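PDB 1YWM: C protein alpha-antigen, which may play a role in virulence and immunity as a cell-wall-anchored surface protein of group B Streptococcus, represented here by its N-terminal domain. Local coordinates for residues L45-V48 with K52-P55; Y69-G74 with S82-T87; R127-E132 with E180-L185; N136-K141 with E145-V150; K158-N163 with D172-E177. All blocks are in the same frame, centred on the assembly; numbering follows the deposited sequence.

Contact 1: L45-V48 with K52-P55; sequences LYDV and KIDP
The backbone NH of Lys-52 reaches back to the carbonyl of Asp-47, five residues earlier. The bond is 3.0 Å from Lys-52 N to Asp-47 O, with an N-H...O angle of 161°. It ties helix 45-49, which follows directly on strand 40-44 of the beta-sandwich domain, to the loop leading to strand 59-61. A water extends the link: it accepts from Ile-53 N at 3.0 Å and donates a weak bond to Val-48 O.

Asp-47 has the largest share of the side-chain contact. Its CB lies against CG1 of Ile-53, 3.6 Å away, and Ile-53 CD1 sits close behind. Ile-53 CG1 stands anti to its own carbonyl carbon (chi1 -58°), which turns this branch toward the helix. There it also meets Val-48 CG2 at 4.1 Å, the two side chains crossing nearly at a right angle. Lys-52 bends at its third and fourth torsions, and its CE comes 3.6 Å from Asp-47 OD2. The ammonium itself stays farther off, with NZ 4.9 Å from OD2.

Asp-47 and Lys-52 probably attract each other only at a distance. Asp-47 OD1 also has a long, weak ion pair with Lys-34. The firm link is the backbone bond, with aliphatic carbon packed beside it.

Contact 2: Y69-G74 with S82-T87; sequences YVFRQG and SQLQST
Two side chains of strand 66-73, Phe-71 and Gln-73, meet the loop residues Leu-84 and Ser-86.

The apolar part is a CH-pi contact. Leu-84 CD1 sits over one face of the Phe-71 ring, 3.9 Å from its centroid and only 7° off the ring normal. The methyl is thus almost centred on the ring. The other branch of the leucine, CD2, lies nearer the root of the phenylalanine, 4.1 Å from Phe-71 CG. The same CD2 touches Gln-73 OE1 at 3.9 Å, so Leu-84 spans both strand residues.

The polar part belongs to the Gln-73 amide. Its CG is anti to the backbone N (chi1 -176°) and the chain runs straight on, which carries the amide across to the loop backbone. Gln-73 NE2 donates to Ser-86 O at 2.9 Å, and the N-H...O angle of 172° makes the bond nearly straight. The acceptor lies in the amide plane, but the donor stands well above the carbonyl plane of Ser-86. At the other end a water donates to Gln-73 OE1 over a short 2.5 Å and accepts from Gln-85 N at 2.8 Å. Engaging both ends of the amide probably helps to fix its rotation.

Within the loop, Gln-85 NE2 donates to Ser-82 O at 3.2 Å.

The contact closes the excursion through strand 76-78, whose Tyr-78 touches Gln-73 and Leu-84. Ile-120 of strand 113-121 touches the same two residues. Leu-84 thereby places the loop against the mixed sheet of the beta sandwich. Phe-71 packs separately on Leu-92 of strand 88-97 and on Leu-118.

Contact 3: R127-E132 with E180-L185; sequences RDKIEE and ELEKLL. With GOL (glycerol), chain D.
Lys-129 and Glu-182 both start with CG anti to the backbone N (chi1 -168° and -174°). From there they differ. The lysine bends at its second and fourth torsions, while the glutamate runs extended from its own helix. Their charged ends approach without closing tightly: Lys-129 NZ is 3.8 Å from Glu-182 OE2, a long salt bridge.

A glycerol, probably from the crystallisation liquor, fills the bridging role. Its O3 accepts from Lys-129 NZ at 2.7 Å and donates to Glu-182 OE2 at 2.7 Å. This hydroxyl therefore relays between the two charges. At the other end of the molecule, O1 donates to Glu-182 OE1 at 3.0 Å. The carboxylate is thus held through both oxygens by one glycerol. The carbon backbone of the glycerol rests against Glu-132, with glycerol C3 3.7 Å from Glu-132 CB.

The two segments belong to the first and third helices of the antiparallel three-helix bundle, helix 124-137 and helix 168-182. The contact is a surface link between them, and only a small area is buried. Lys-129 NZ also donates to Asn-179 OD1 on the third helix. Glu-182 OE1 has a second protein partner in Asn-136 ND2, farther along the first helix. The inner side of the first helix is apolar at this level, where Ile-130 packs on Val-178 and Ile-157.

A type I beta turn runs from Glu-182 to Leu-185. Within the same segment, Lys-183 NZ forms a salt bridge with Glu-180 OE2 at 2.8 Å, meeting that oxygen on the syn side.

Contact 4: N136-K141 with E145-V150; sequences NANDPK and ESRTEV
Arg-147 grips two backbone carbonyls near the end of helix 124-137 and in the turn beyond. Its NE donates to Ala-137 O and its NH2 to Asp-139 O, both at 2.7 Å. Neither bond is straight, with N-H...O angles of 142° and 143°. Asp-139 O lies in the guanidinium plane, at its edge, whereas Ala-137 O is tilted out of that plane. The arginine leaves its helix with CG anti to the backbone N (chi1 172°), then bends at its third torsion to bring NE and NH2 onto the two carbonyls. NH2 also has a weak bond to Trp-142 O.

These bonds bind the turn between the first two helices of the three-helix bundle to the start of the second, helix 144-163. In the turn, Asp-139 OD1 accepts from Lys-141 N at 2.9 Å, an Asx turn.

Packing flanks the polar grip. Asn-138 OD1 lies 3.7 Å from Arg-147 CD, and its amide is nearly parallel to the guanidinium plane. Pro-140 CA comes obliquely to within 3.5 Å of Arg-147 NH2. One helical turn farther on, Val-150 CG1 meets Ala-137 CB at 4.2 Å on the buried side, where Val-150 also touches Leu-185.

Contact 5: K158-N163 with D172-E177; sequences KTDIDN and DSKIVE
Lys-174 contributes the most surface here, reaching from helix 168-182 to Asp-160 and Ile-161 on helix 144-163. Its CG is anti to the carbonyl carbon (chi1 -71°), and the extended chain brings CE to Asp-160. The last torsion (14°, nearly eclipsed) turns NZ so that it also lies close to the same carboxylate oxygen. Asp-160 OD2 is 3.2 Å from Lys-174 CE and 3.3 Å from Lys-174 NZ. The pair is a salt bridge, and the two side chains meet at about a right angle.

Asp-160 has CG anti to its backbone N (chi1 -176°), pointing the carboxylate across the gap between the helices. Its other oxygen, OD1, is held by a salt bridge from Lys-166 and a hydrogen bond from Asn-164. The carboxylate therefore joins the end of helix 144-163, the following loop and the next helix. With two lysines beside it, it is probably kept ionised. Lys-174 NZ also has a long, weak ion pair with Asp-170.

The two helices are the second and third of the antiparallel three-helix bundle, here beside their connection.

Ile-161 adds the apolar part. Its CG2 lies 3.9 Å from Lys-174 CD, and the two side chains slide past each other in opposite directions. CD and CE of the lysine thus rest on the Ile-161 CG2 methyl while the ammonium goes on to the aspartate. Toward helix 124-137, the first of the bundle, Ile-161 packs on Leu-126 and Arg-127.

Contacts 1 and 2 belong to the beta sandwich and touch: Pro-55 CB meets Tyr-69 CD1 at 3.6 Å. Contacts 3, 4 and 5 lie in the helical bundle. Contacts 4 and 5 are both nested in the loop closed by contact 3. Contact 3 touches both, through Glu-182 OE1 and Asn-136 ND2 to contact 4, and through the salt bridge of Arg-127 NH2 with Asp-162 OD2 to contact 5. Tyr-46 CD1 packs 3.4 Å from Arg-127 NE, linking contact 1 and the sandwich to the bundle. Contacts 2 and 4 are farthest apart, about 40 Å between centres. The pocket for 1,4-dimercaptobutane-2,3-diol includes Thr-66, which begins contact 2's strand 66-73, and Phe-97 of strand 88-97.

Contact 1: L45-V48 with K52-P55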
# COMPACT_ATOMS: atom_id res chain seq x y z
N LEU A 45 -1.98 -0.82 -5.51
CA LEU A 45 -2.96 -0.88 -6.60
C LEU A 45 -4.28 -1.52 -6.15
O LEU A 45 -5.33 -1.25 -6.73
CB LEU A 45 -2.40 -1.63 -7.80
CG LEU A 45 -1.13 -1.01 -8.42
CD1 LEU A 45 -0.70 -1.80 -9.63
CD2 LEU A 45 -1.44 0.42 -8.86
N TYR A 46 -4.22 -2.33 -5.09
CA TYR A 46 -5.47 -2.85 -4.50
C TYR A 46 -6.39 -1.68 -4.11
O TYR A 46 -7.61 -1.70 -4.42
CB TYR A 46 -5.15 -3.73 -3.28
CG TYR A 46 -6.38 -4.17 -2.51
CD1 TYR A 46 -6.77 -3.51 -1.37
CD2 TYR A 46 -7.16 -5.27 -2.95
CE1 TYR A 46 -7.91 -3.91 -0.66
CE2 TYR A 46 -8.30 -5.69 -2.23
CZ TYR A 46 -8.65 -4.99 -1.09
OH TYR A 46 -9.75 -5.36 -0.35
N ASP A 47 -5.80 -0.69 -3.45
CA ASP A 47 -6.50 0.51 -3.00
C ASP A 47 -6.94 1.35 -4.18
O ASP A 47 -8.05 1.89 -4.18
CB ASP A 47 -5.61 1.37 -2.09
CG ASP A 47 -5.27 0.71 -0.78
OD1 ASP A 47 -4.39 1.27 -0.06
OD2 ASP A 47 -5.82 -0.33 -0.36
N VAL A 48 -6.07 1.45 -5.19
CA VAL A 48 -6.43 2.18 -6.42
C VAL A 48 -7.65 1.61 -7.12
O VAL A 48 -8.55 2.34 -7.50
CB VAL A 48 -5.27 2.22 -7.41
CG1 VAL A 48 -5.68 2.96 -8.68
CG2 VAL A 48 -4.09 2.92 -6.76
N LYS A 52 -9.78 4.24 -3.71
CA LYS A 52 -9.43 4.81 -2.40
C LYS A 52 -8.28 5.82 -2.37
O LYS A 52 -8.03 6.45 -1.32
CB LYS A 52 -9.03 3.69 -1.44
CG LYS A 52 -10.16 2.82 -0.92
CD LYS A 52 -9.62 1.61 -0.09
CE LYS A 52 -8.40 1.97 0.79
NZ LYS A 52 -8.69 2.86 1.96
N ILE A 53 -7.57 5.97 -3.48
CA ILE A 53 -6.36 6.81 -3.48
C ILE A 53 -6.59 8.05 -4.34
O ILE A 53 -6.81 7.93 -5.55
CB ILE A 53 -5.14 6.02 -4.01
CG1 ILE A 53 -4.89 4.76 -3.16
CG2 ILE A 53 -3.88 6.92 -4.07
CD1 ILE A 53 -4.72 5.04 -1.61
N ASP A 54 -6.52 9.21 -3.69
CA ASP A 54 -6.52 10.49 -4.35
C ASP A 54 -5.18 11.16 -4.04
O ASP A 54 -4.98 11.64 -2.92
CB ASP A 54 -7.65 11.36 -3.80
CG ASP A 54 -7.63 12.76 -4.37
OD1 ASP A 54 -8.51 13.56 -4.00
OD2 ASP A 54 -6.75 13.15 -5.18
N PRO A 55 -4.25 11.17 -5.01
CA PRO A 55 -2.91 11.72 -4.76
C PRO A 55 -2.93 13.16 -4.28
O PRO A 55 -2.01 13.56 -3.54
CB PRO A 55 -2.22 11.61 -6.13
CG PRO A 55 -2.94 10.45 -6.81
CD PRO A 55 -4.41 10.65 -6.38
O HOH W 1 -7.74 5.43 -6.38

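Contact 2: Y69-G74 with S82-T87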
# COMPACT_ATOMS: atom_id res chain seq x y z
N TYR A 69 -1.27 16.35 -10.33
CA TYR A 69 -0.23 15.33 -10.18
C TYR A 69 0.11 14.65 -11.49
O TYR A 69 -0.71 14.58 -12.40
CB TYR A 69 -0.64 14.28 -9.14
CG TYR A 69 -1.85 13.45 -9.46
CD1 TYR A 69 -3.10 13.76 -8.89
CD2 TYR A 69 -1.75 12.34 -10.27
CE1 TYR A 69 -4.23 12.95 -9.16
CE2 TYR A 69 -2.85 11.55 -10.57
CZ TYR A 69 -4.08 11.85 -9.99
OH TYR A 69 -5.14 11.03 -10.30
N VAL A 70 1.34 14.15 -11.58
CA VAL A 70 1.76 13.43 -12.78
C VAL A 70 2.64 12.33 -12.27
O VAL A 70 3.56 12.58 -11.49
CB VAL A 70 2.63 14.29 -13.79
CG1 VAL A 70 2.79 13.47 -15.11
CG2 VAL A 70 1.99 15.61 -14.08
N PHE A 71 2.35 11.12 -12.72
CA PHE A 71 3.22 9.98 -12.44
C PHE A 71 4.12 9.77 -13.65
O PHE A 71 3.70 9.98 -14.79
CB PHE A 71 2.38 8.70 -12.24
CG PHE A 71 1.51 8.71 -11.00
CD1 PHE A 71 0.13 8.87 -11.10
CD2 PHE A 71 2.07 8.50 -9.74
CE1 PHE A 71 -0.69 8.85 -9.96
CE2 PHE A 71 1.25 8.50 -8.58
CZ PHE A 71 -0.13 8.66 -8.70
N ARG A 72 5.34 9.31 -13.40
CA ARG A 72 6.20 8.85 -14.47
C ARG A 72 6.61 7.43 -14.10
O ARG A 72 7.14 7.21 -13.00
CB ARG A 72 7.45 9.72 -14.50
CG ARG A 72 8.48 9.24 -15.48
CD ARG A 72 8.12 9.56 -16.88
NE ARG A 72 9.11 9.10 -17.85
CZ ARG A 72 8.91 9.14 -19.15
NH1 ARG A 72 7.78 9.69 -19.62
NH2 ARG A 72 9.85 8.68 -20.00
N GLN A 73 6.36 6.50 -15.00
CA GLN A 73 6.71 5.10 -14.80
C GLN A 73 7.09 4.51 -16.14
O GLN A 73 6.32 4.63 -17.10
CB GLN A 73 5.51 4.33 -14.25
CG GLN A 73 5.87 2.88 -13.93
CD GLN A 73 4.72 2.16 -13.33
OE1 GLN A 73 3.56 2.45 -13.62
NE2 GLN A 73 5.02 1.19 -12.47
N GLY A 74 8.24 3.86 -16.22
CA GLY A 74 8.72 3.38 -17.51
C GLY A 74 8.93 4.56 -18.45
O GLY A 74 9.59 5.54 -18.09
N SER A 82 -5.73 5.95 -11.56
CA SER A 82 -6.40 4.72 -12.06
C SER A 82 -5.68 4.06 -13.26
O SER A 82 -5.92 2.89 -13.56
CB SER A 82 -7.87 5.03 -12.38
OG SER A 82 -7.99 5.65 -13.66
N GLN A 83 -4.77 4.80 -13.92
CA GLN A 83 -3.97 4.23 -15.01
C GLN A 83 -2.76 3.41 -14.57
O GLN A 83 -2.14 2.72 -15.41
CB GLN A 83 -3.47 5.33 -15.96
CG GLN A 83 -4.56 6.23 -16.54
CD GLN A 83 -3.88 7.31 -17.37
OE1 GLN A 83 -3.38 8.28 -16.83
NE2 GLN A 83 -3.80 7.10 -18.69
N LEU A 84 -2.37 3.51 -13.29
CA LEU A 84 -1.25 2.72 -12.78
C LEU A 84 -1.65 1.24 -12.81
O LEU A 84 -2.68 0.87 -12.26
CB LEU A 84 -0.87 3.11 -11.36
CG LEU A 84 -0.37 4.56 -11.20
CD1 LEU A 84 0.03 4.80 -9.79
CD2 LEU A 84 0.81 4.84 -12.17
N GLN A 85 -0.84 0.41 -13.44
CA GLN A 85 -1.21 -1.01 -13.61
C GLN A 85 -0.05 -1.94 -13.34
O GLN A 85 -0.21 -3.17 -13.29
CB GLN A 85 -1.75 -1.26 -15.02
CG GLN A 85 -3.03 -0.49 -15.38
CD GLN A 85 -4.28 -1.03 -14.69
OE1 GLN A 85 -4.48 -2.24 -14.62
NE2 GLN A 85 -5.12 -0.12 -14.19
N SER A 86 1.12 -1.38 -13.15
CA SER A 86 2.33 -2.18 -12.94
C SER A 86 2.99 -1.75 -11.64
O SER A 86 2.99 -0.57 -11.32
CB SER A 86 3.31 -1.97 -14.09
OG SER A 86 2.78 -2.49 -15.30
N THR A 87 3.57 -2.71 -10.92
CA THR A 87 4.29 -2.40 -9.69
C THR A 87 5.76 -2.08 -9.95
O THR A 87 6.29 -2.38 -11.02
CB THR A 87 4.21 -3.56 -8.69
OG1 THR A 87 4.76 -4.73 -9.31
CG2 THR A 87 2.76 -3.92 -8.39
O HOH W 2 1.54 1.25 -14.60

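Contact 3: R127-E132 with E180-L185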
# COMPACT_ATOMS: atom_id res chain seq x y z
N ARG A 127 -4.00 -10.59 -0.44
CA ARG A 127 -5.29 -10.49 0.26
C ARG A 127 -6.22 -11.65 -0.09
O ARG A 127 -6.92 -12.18 0.77
CB ARG A 127 -5.96 -9.14 -0.03
CG ARG A 127 -5.31 -7.97 0.73
CD ARG A 127 -5.88 -6.58 0.26
NE ARG A 127 -5.21 -5.47 0.93
CZ ARG A 127 -5.40 -5.11 2.20
NH1 ARG A 127 -4.72 -4.09 2.69
NH2 ARG A 127 -6.28 -5.75 2.98
N ASP A 128 -6.20 -12.07 -1.36
CA ASP A 128 -6.97 -13.23 -1.80
C ASP A 128 -6.47 -14.47 -1.10
O ASP A 128 -7.26 -15.28 -0.62
CB ASP A 128 -6.79 -13.46 -3.30
CG ASP A 128 -7.60 -12.49 -4.13
OD1 ASP A 128 -8.49 -11.82 -3.57
OD2 ASP A 128 -7.40 -12.36 -5.35
N LYS A 129 -5.15 -14.65 -1.08
CA LYS A 129 -4.55 -15.79 -0.39
C LYS A 129 -4.95 -15.85 1.08
O LYS A 129 -5.27 -16.92 1.64
CB LYS A 129 -3.02 -15.79 -0.54
CG LYS A 129 -2.35 -17.08 -0.12
CD LYS A 129 -2.81 -18.25 -1.02
CE LYS A 129 -1.97 -19.51 -0.83
NZ LYS A 129 -1.87 -19.92 0.60
N ILE A 130 -4.88 -14.70 1.74
CA ILE A 130 -5.28 -14.64 3.13
C ILE A 130 -6.72 -15.09 3.32
O ILE A 130 -7.01 -15.84 4.26
CB ILE A 130 -5.07 -13.22 3.72
CG1 ILE A 130 -3.57 -12.93 3.94
CG2 ILE A 130 -5.86 -13.09 5.06
CD1 ILE A 130 -3.26 -11.41 4.23
N GLU A 131 -7.63 -14.65 2.44
CA GLU A 131 -9.05 -15.03 2.58
C GLU A 131 -9.24 -16.52 2.30
O GLU A 131 -10.07 -17.17 2.94
CB GLU A 131 -9.97 -14.20 1.66
CG GLU A 131 -10.11 -12.72 2.10
CD GLU A 131 -10.41 -12.56 3.59
OE1 GLU A 131 -9.66 -11.81 4.30
OE2 GLU A 131 -11.39 -13.20 4.05
N GLU A 132 -8.45 -17.07 1.39
CA GLU A 132 -8.53 -18.51 1.09
C GLU A 132 -8.09 -19.36 2.29
O GLU A 132 -8.75 -20.37 2.63
CB GLU A 132 -7.73 -18.84 -0.16
CG GLU A 132 -8.30 -18.16 -1.41
CD GLU A 132 -7.35 -18.15 -2.59
OE1 GLU A 132 -7.78 -17.72 -3.67
OE2 GLU A 132 -6.17 -18.55 -2.44
N GLU A 180 2.93 -20.83 4.53
CA GLU A 180 3.51 -21.53 5.67
C GLU A 180 2.57 -21.62 6.88
O GLU A 180 2.48 -22.70 7.51
CB GLU A 180 4.86 -20.90 6.09
CG GLU A 180 5.98 -21.18 5.08
CD GLU A 180 6.22 -22.69 4.90
OE1 GLU A 180 6.33 -23.41 5.92
OE2 GLU A 180 6.28 -23.16 3.73
N LEU A 181 1.90 -20.52 7.21
CA LEU A 181 0.86 -20.55 8.26
C LEU A 181 -0.21 -21.63 8.00
O LEU A 181 -0.64 -22.35 8.92
CB LEU A 181 0.16 -19.18 8.40
CG LEU A 181 0.91 -18.09 9.20
CD1 LEU A 181 0.31 -16.69 8.88
CD2 LEU A 181 0.86 -18.38 10.70
N GLU A 182 -0.65 -21.74 6.76
CA GLU A 182 -1.69 -22.71 6.42
C GLU A 182 -1.24 -24.13 6.73
O GLU A 182 -2.04 -24.96 7.13
CB GLU A 182 -2.10 -22.57 4.95
CG GLU A 182 -3.28 -23.47 4.57
CD GLU A 182 -3.80 -23.20 3.18
OE1 GLU A 182 -5.04 -23.05 3.01
OE2 GLU A 182 -2.96 -23.11 2.28
N LYS A 183 0.04 -24.39 6.60
CA LYS A 183 0.58 -25.72 6.94
C LYS A 183 0.53 -26.05 8.43
O LYS A 183 0.71 -27.22 8.80
CB LYS A 183 2.00 -25.92 6.39
CG LYS A 183 2.11 -25.76 4.88
CD LYS A 183 3.57 -25.91 4.45
CE LYS A 183 3.81 -25.59 2.97
NZ LYS A 183 5.30 -25.60 2.71
N LEU A 184 0.20 -25.07 9.28
CA LEU A 184 0.06 -25.34 10.70
C LEU A 184 -1.30 -25.96 11.09
O LEU A 184 -1.49 -26.35 12.24
CB LEU A 184 0.31 -24.07 11.54
CG LEU A 184 1.74 -23.48 11.39
CD1 LEU A 184 1.85 -22.18 12.23
CD2 LEU A 184 2.86 -24.47 11.78
N LEU A 185 -2.24 -26.00 10.16
CA LEU A 185 -3.55 -26.57 10.47
C LEU A 185 -3.35 -28.07 10.75
O LEU A 185 -2.59 -28.73 10.04
CB LEU A 185 -4.54 -26.38 9.32
CG LEU A 185 -4.93 -24.91 9.09
CD1 LEU A 185 -5.68 -24.84 7.76
CD2 LEU A 185 -5.77 -24.47 10.32
C1 GOL D . -6.80 -22.99 0.13
O1 GOL D . -6.09 -24.17 0.41
C2 GOL D . -5.95 -22.07 -0.74
O2 GOL D . -5.24 -22.81 -1.71
C3 GOL D . -5.00 -21.33 0.18
O3 GOL D . -3.70 -21.86 0.06

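Contact 4: N136-K141 with E145-V150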
# COMPACT_ATOMS: atom_id res chain seq x y z
N ASN A 136 -10.40 -21.85 4.62
CA ASN A 136 -9.93 -23.19 4.94
C ASN A 136 -9.85 -23.42 6.46
O ASN A 136 -10.38 -24.42 6.98
CB ASN A 136 -8.57 -23.42 4.27
CG ASN A 136 -8.06 -24.84 4.45
OD1 ASN A 136 -8.82 -25.76 4.75
ND2 ASN A 136 -6.77 -25.02 4.24
N ALA A 137 -9.18 -22.50 7.17
CA ALA A 137 -8.96 -22.64 8.61
C ALA A 137 -10.28 -22.75 9.38
O ALA A 137 -10.32 -23.41 10.41
CB ALA A 137 -8.10 -21.45 9.17
N ASN A 138 -11.34 -22.12 8.87
CA ASN A 138 -12.64 -22.13 9.55
C ASN A 138 -13.43 -23.43 9.42
O ASN A 138 -14.45 -23.61 10.09
CB ASN A 138 -13.46 -20.88 9.16
CG ASN A 138 -13.01 -19.65 9.95
OD1 ASN A 138 -12.85 -19.71 11.16
ND2 ASN A 138 -12.77 -18.54 9.26
N ASP A 139 -12.92 -24.35 8.62
CA ASP A 139 -13.54 -25.67 8.49
C ASP A 139 -13.45 -26.41 9.86
O ASP A 139 -12.35 -26.55 10.40
CB ASP A 139 -12.78 -26.44 7.43
CG ASP A 139 -13.52 -27.67 6.97
OD1 ASP A 139 -13.94 -28.46 7.85
OD2 ASP A 139 -13.72 -27.91 5.77
N PRO A 140 -14.57 -26.88 10.42
CA PRO A 140 -14.52 -27.59 11.69
C PRO A 140 -13.71 -28.88 11.69
O PRO A 140 -13.50 -29.41 12.78
CB PRO A 140 -16.00 -27.87 12.03
CG PRO A 140 -16.78 -27.49 10.89
CD PRO A 140 -15.95 -26.75 9.91
N LYS A 141 -13.21 -29.35 10.54
CA LYS A 141 -12.37 -30.56 10.58
C LYS A 141 -10.99 -30.33 11.26
O LYS A 141 -10.32 -31.29 11.67
CB LYS A 141 -12.18 -31.13 9.18
CG LYS A 141 -11.20 -30.33 8.30
CD LYS A 141 -11.34 -30.74 6.83
CE LYS A 141 -10.50 -29.84 5.91
NZ LYS A 141 -10.71 -30.26 4.50
N GLU A 145 -7.35 -25.31 18.26
CA GLU A 145 -6.05 -24.76 18.64
C GLU A 145 -5.22 -24.39 17.39
O GLU A 145 -4.58 -23.32 17.34
CB GLU A 145 -5.27 -25.75 19.51
CG GLU A 145 -5.93 -26.11 20.86
CD GLU A 145 -7.28 -26.84 20.75
OE1 GLU A 145 -7.47 -27.70 19.85
OE2 GLU A 145 -8.18 -26.53 21.58
N SER A 146 -5.21 -25.27 16.38
CA SER A 146 -4.50 -24.92 15.15
C SER A 146 -5.20 -23.78 14.35
O SER A 146 -4.52 -22.86 13.83
CB SER A 146 -4.18 -26.14 14.28
OG SER A 146 -5.34 -26.65 13.62
N ARG A 147 -6.52 -23.83 14.27
CA ARG A 147 -7.27 -22.75 13.61
C ARG A 147 -6.87 -21.40 14.23
O ARG A 147 -6.62 -20.42 13.51
CB ARG A 147 -8.77 -22.95 13.80
CG ARG A 147 -9.62 -21.77 13.33
CD ARG A 147 -11.13 -21.99 13.50
NE ARG A 147 -11.44 -23.33 12.90
CZ ARG A 147 -11.69 -24.45 13.56
NH1 ARG A 147 -11.72 -24.46 14.88
NH2 ARG A 147 -11.91 -25.57 12.89
N THR A 148 -6.86 -21.35 15.55
CA THR A 148 -6.63 -20.10 16.24
C THR A 148 -5.23 -19.57 15.97
O THR A 148 -5.03 -18.37 15.77
CB THR A 148 -6.91 -20.30 17.73
OG1 THR A 148 -8.34 -20.45 17.90
CG2 THR A 148 -6.53 -19.06 18.56
N GLU A 149 -4.25 -20.47 15.96
CA GLU A 149 -2.88 -20.06 15.69
C GLU A 149 -2.75 -19.52 14.28
O GLU A 149 -2.08 -18.51 14.04
CB GLU A 149 -1.90 -21.23 15.92
CG GLU A 149 -0.46 -20.92 15.52
CD GLU A 149 0.48 -22.10 15.75
OE1 GLU A 149 1.71 -21.90 15.71
OE2 GLU A 149 -0.02 -23.24 15.97
N VAL A 150 -3.39 -20.20 13.33
CA VAL A 150 -3.34 -19.78 11.93
C VAL A 150 -4.05 -18.41 11.76
O VAL A 150 -3.49 -17.47 11.15
CB VAL A 150 -3.90 -20.84 10.97
CG1 VAL A 150 -4.11 -20.26 9.52
CG2 VAL A 150 -2.94 -22.07 10.95

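Contact 5: K158-N163 with D172-E177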
# COMPACT_ATOMS: atom_id res chain seq x y z
N LYS A 158 -2.68 -9.10 8.05
CA LYS A 158 -3.72 -8.24 7.49
C LYS A 158 -3.68 -6.84 8.13
O LYS A 158 -3.79 -5.83 7.43
CB LYS A 158 -5.10 -8.90 7.63
CG LYS A 158 -6.32 -7.98 7.33
CD LYS A 158 -6.75 -8.07 5.89
CE LYS A 158 -8.23 -7.61 5.64
NZ LYS A 158 -8.77 -6.51 6.51
N THR A 159 -3.51 -6.78 9.44
CA THR A 159 -3.38 -5.48 10.13
C THR A 159 -2.20 -4.65 9.57
O THR A 159 -2.33 -3.45 9.31
CB THR A 159 -3.25 -5.73 11.64
OG1 THR A 159 -4.48 -6.29 12.11
CG2 THR A 159 -3.14 -4.41 12.41
N ASP A 160 -1.10 -5.34 9.34
CA ASP A 160 0.13 -4.75 8.83
C ASP A 160 -0.06 -4.14 7.42
O ASP A 160 0.24 -2.96 7.20
CB ASP A 160 1.21 -5.83 8.86
CG ASP A 160 2.58 -5.32 8.44
OD1 ASP A 160 2.85 -4.10 8.50
OD2 ASP A 160 3.46 -6.08 8.04
N ILE A 161 -0.65 -4.91 6.49
CA ILE A 161 -0.83 -4.40 5.14
C ILE A 161 -1.96 -3.37 5.08
O ILE A 161 -1.98 -2.54 4.17
CB ILE A 161 -0.97 -5.51 4.09
CG1 ILE A 161 -2.24 -6.37 4.31
CG2 ILE A 161 0.35 -6.36 4.00
CD1 ILE A 161 -2.50 -7.40 3.17
N ASP A 162 -2.89 -3.41 6.03
CA ASP A 162 -3.97 -2.42 6.04
C ASP A 162 -3.41 -1.07 6.44
O ASP A 162 -3.87 -0.03 6.00
CB ASP A 162 -5.10 -2.81 7.01
CG ASP A 162 -6.03 -3.85 6.44
OD1 ASP A 162 -6.84 -4.43 7.20
OD2 ASP A 162 -6.03 -4.16 5.23
N ASN A 163 -2.44 -1.10 7.32
CA ASN A 163 -1.95 0.14 7.94
C ASN A 163 -0.65 0.69 7.37
O ASN A 163 -0.42 1.90 7.43
CB ASN A 163 -1.82 -0.07 9.45
CG ASN A 163 -3.20 -0.21 10.13
OD1 ASN A 163 -4.18 0.37 9.68
ND2 ASN A 163 -3.25 -0.96 11.22
N ASP A 172 5.38 -10.19 -1.57
CA ASP A 172 5.64 -11.55 -2.01
C ASP A 172 6.17 -12.43 -0.86
O ASP A 172 5.82 -13.60 -0.75
CB ASP A 172 6.59 -11.59 -3.21
CG ASP A 172 5.97 -10.99 -4.48
OD1 ASP A 172 4.74 -10.76 -4.53
OD2 ASP A 172 6.66 -10.70 -5.47
N SER A 173 6.98 -11.85 0.02
CA SER A 173 7.45 -12.59 1.18
C SER A 173 6.30 -12.94 2.16
O SER A 173 6.28 -14.02 2.78
CB SER A 173 8.62 -11.89 1.87
OG SER A 173 8.19 -10.79 2.65
N LYS A 174 5.32 -12.05 2.25
CA LYS A 174 4.16 -12.30 3.13
C LYS A 174 3.26 -13.41 2.53
O LYS A 174 2.57 -14.11 3.27
CB LYS A 174 3.38 -11.00 3.41
CG LYS A 174 4.10 -10.03 4.32
CD LYS A 174 3.39 -8.71 4.33
CE LYS A 174 3.94 -7.69 5.35
NZ LYS A 174 5.26 -7.98 5.98
N ILE A 175 3.24 -13.53 1.21
CA ILE A 175 2.47 -14.60 0.58
C ILE A 175 3.05 -15.95 1.02
O ILE A 175 2.29 -16.89 1.34
CB ILE A 175 2.45 -14.48 -0.96
CG1 ILE A 175 1.57 -13.30 -1.37
CG2 ILE A 175 1.90 -15.78 -1.62
CD1 ILE A 175 1.64 -12.93 -2.87
N VAL A 176 4.39 -16.02 1.03
CA VAL A 176 5.10 -17.21 1.51
C VAL A 176 4.77 -17.45 2.99
O VAL A 176 4.50 -18.60 3.36
CB VAL A 176 6.65 -17.12 1.31
CG1 VAL A 176 7.36 -18.35 1.95
CG2 VAL A 176 7.00 -17.02 -0.16
N GLU A 177 4.83 -16.40 3.82
CA GLU A 177 4.44 -16.57 5.23
C GLU A 177 3.02 -17.16 5.38
O GLU A 177 2.76 -17.97 6.30
CB GLU A 177 4.56 -15.25 6.01
CG GLU A 177 6.00 -14.77 6.19
CD GLU A 177 6.09 -13.39 6.83
OE1 GLU A 177 5.13 -12.98 7.50
OE2 GLU A 177 7.13 -12.71 6.66